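PDB 2F6I: ATP-dependent CLP protease, putative from Plasmodium falciparum, which probably serves as the proteolytic component of an ATP-dependent Clp system, using a serine-protease active site to hydrolyse proteins to small peptides. Local coordinates for residues I131-P136 and E174-D179. Residues are numbered along the deposited sequence; the frame is centred on the assembly and turned at random.
Sequences IMIHQP and ETIEKD
Ile133 touches Asp179 at its CB methylene and not at the flat carboxylate: the Ile133 CD1 methyl lies 3.9 Å from Asp179 CB, while both carboxylate oxygens serve other partners. OD1 forms a salt bridge with Arg182 and OD2 a hydrogen bond with Tyr194. The second flat group, the imidazole of the neighbouring His134, has Met132 CG over one face, displaced toward the rim, and meets the ring of Tyr185 with the planes inclined at about 50°. This is the ClpP fold of the S14 peptidases, here the protease catalytic domain of a longer protein, and the pairing of the segment after strand 130-132 with helix 173-181 illustrates how an apolar residue next to a probable catalytic histidine packs against a neighbouring helix. The His134 side chain also touches Asp183, beyond the end of that helix. Immediately before His134 in the chain, Ile133 turns its CB toward the helix as the polypeptide leaves the strand.

In Ile133, CD1 lies anti to CA (chi2 175°), which stretches the ethyl branch out toward the helix. There the methyl touches both Asp179 CB and the backbone, with Ile133 CD1 3.9 Å from Ile176 O. No hydrogen bond crosses the interface; the two segments bury 149 Å² in all, with every touching residue buried. Tyr194 of helix 188-194 packs against both Ile133 and Ile176, and Tyr162 and Leu165 of helix 151-169 add to the apolar surroundings of Ile176. The two isoleucines cross at about a right angle, branch methyl to branch methyl, with Ile133 CG2 4.1 Å from Ile176 CG2.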
loop_
_atom_site.group_PDB
_atom_site.type_symbol
_atom_site.label_atom_id
_atom_site.label_comp_id
_atom_site.label_asym_id
_atom_site.label_seq_id
_atom_site.Cartn_x
_atom_site.Cartn_y
_atom_site.Cartn_z
ATOM N N ILE C 131 -37.315 9.627 4.577
ATOM C CA ILE C 131 -37.076 10.714 3.634
ATOM C C ILE C 131 -36.457 11.933 4.311
ATOM O O ILE C 131 -36.886 12.338 5.392
ATOM C CB ILE C 131 -38.404 11.125 2.963
ATOM C CG1 ILE C 131 -39.043 9.899 2.306
ATOM C CG2 ILE C 131 -38.164 12.214 1.940
ATOM C CD1 ILE C 131 -40.436 10.138 1.765
ATOM N N MET C 132 -35.450 12.514 3.666
ATOM C CA MET C 132 -34.759 13.686 4.195
ATOM C C MET C 132 -34.396 14.648 3.072
ATOM O O MET C 132 -34.390 14.276 1.900
ATOM C CB MET C 132 -33.488 13.259 4.924
ATOM C CG MET C 132 -32.466 12.614 4.012
ATOM S SD MET C 132 -31.703 11.182 4.772
ATOM C CE MET C 132 -33.171 10.244 5.171
ATOM N N ILE C 133 -34.078 15.883 3.436
ATOM C CA ILE C 133 -33.729 16.899 2.454
ATOM C C ILE C 133 -32.219 17.047 2.281
ATOM O O ILE C 133 -31.734 17.286 1.175
ATOM C CB ILE C 133 -34.328 18.261 2.855
ATOM C CG1 ILE C 133 -35.841 18.116 3.035
ATOM C CG2 ILE C 133 -34.005 19.307 1.796
ATOM C CD1 ILE C 133 -36.520 19.369 3.544
ATOM N N HIS C 134 -31.486 16.900 3.380
ATOM C CA HIS C 134 -30.029 17.018 3.381
ATOM C C HIS C 134 -29.356 15.918 2.553
ATOM O O HIS C 134 -30.021 15.009 2.055
ATOM C CB HIS C 134 -29.519 16.960 4.821
ATOM C CG HIS C 134 -29.853 15.681 5.525
ATOM N ND1 HIS C 134 -28.967 14.629 5.620
ATOM C CD2 HIS C 134 -30.988 15.272 6.139
ATOM C CE1 HIS C 134 -29.541 13.627 6.262
ATOM N NE2 HIS C 134 -30.769 13.992 6.588
ATOM N N GLN C 135 -28.036 16.011 2.410
ATOM C CA GLN C 135 -27.270 15.024 1.652
ATOM C C GLN C 135 -26.447 14.151 2.602
ATOM O O GLN C 135 -25.424 14.588 3.130
ATOM C CB GLN C 135 -26.333 15.718 0.659
ATOM C CG GLN C 135 -27.015 16.740 -0.241
ATOM C CD GLN C 135 -26.084 17.303 -1.302
ATOM O OE1 GLN C 135 -25.736 16.620 -2.268
ATOM N NE2 GLN C 135 -25.670 18.554 -1.123
ATOM N N PRO C 136 -26.888 12.903 2.831
ATOM C CA PRO C 136 -26.193 11.965 3.721
ATOM C C PRO C 136 -24.816 11.505 3.229
ATOM O O PRO C 136 -23.984 11.067 4.030
ATOM C CB PRO C 136 -27.188 10.814 3.848
ATOM C CG PRO C 136 -27.885 10.829 2.526
ATOM C CD PRO C 136 -28.127 12.301 2.308
ATOM N N GLU C 174 -37.555 28.963 2.997
ATOM C CA GLU C 174 -36.996 29.117 4.338
ATOM C C GLU C 174 -37.156 27.825 5.130
ATOM O O GLU C 174 -36.203 27.338 5.743
ATOM C CB GLU C 174 -37.694 30.258 5.086
ATOM C CG GLU C 174 -37.409 31.643 4.529
ATOM C CD GLU C 174 -37.810 31.779 3.073
ATOM O OE1 GLU C 174 -38.997 31.553 2.754
ATOM O OE2 GLU C 174 -36.933 32.112 2.248
ATOM N N THR C 175 -38.367 27.278 5.116
ATOM C CA THR C 175 -38.651 26.040 5.830
ATOM C C THR C 175 -37.769 24.912 5.305
ATOM O O THR C 175 -37.166 24.174 6.084
ATOM C CB THR C 175 -40.130 25.633 5.671
ATOM O OG1 THR C 175 -40.966 26.633 6.265
ATOM C CG2 THR C 175 -40.393 24.293 6.343
ATOM N N ILE C 176 -37.697 24.790 3.981
ATOM C CA ILE C 176 -36.893 23.752 3.343
ATOM C C ILE C 176 -35.446 23.826 3.810
ATOM O O ILE C 176 -34.881 22.837 4.274
ATOM C CB ILE C 176 -36.901 23.887 1.800
ATOM C CG1 ILE C 176 -38.338 23.845 1.270
ATOM C CG2 ILE C 176 -36.065 22.774 1.177
ATOM C CD1 ILE C 176 -39.078 22.562 1.574
ATOM N N GLU C 177 -34.851 25.007 3.685
ATOM C CA GLU C 177 -33.467 25.196 4.086
ATOM C C GLU C 177 -33.238 24.894 5.564
ATOM O O GLU C 177 -32.299 24.178 5.917
ATOM C CB GLU C 177 -33.020 26.619 3.757
ATOM C CG GLU C 177 -31.619 26.945 4.219
ATOM C CD GLU C 177 -30.999 28.068 3.420
ATOM O OE1 GLU C 177 -31.718 29.043 3.109
ATOM O OE2 GLU C 177 -29.793 27.978 3.110
ATOM N N LYS C 178 -34.090 25.434 6.427
ATOM C CA LYS C 178 -33.954 25.192 7.857
ATOM C C LYS C 178 -33.992 23.690 8.127
ATOM O O LYS C 178 -33.162 23.163 8.867
ATOM C CB LYS C 178 -35.075 25.895 8.626
ATOM N N ASP C 179 -34.954 23.003 7.518
ATOM C CA ASP C 179 -35.085 21.564 7.706
ATOM C C ASP C 179 -33.869 20.798 7.202
ATOM O O ASP C 179 -33.421 19.847 7.840
ATOM C CB ASP C 179 -36.347 21.037 7.015
ATOM C CG ASP C 179 -37.616 21.456 7.729
ATOM O OD1 ASP C 179 -37.594 21.524 8.977
ATOM O OD2 ASP C 179 -38.635 21.704 7.049
#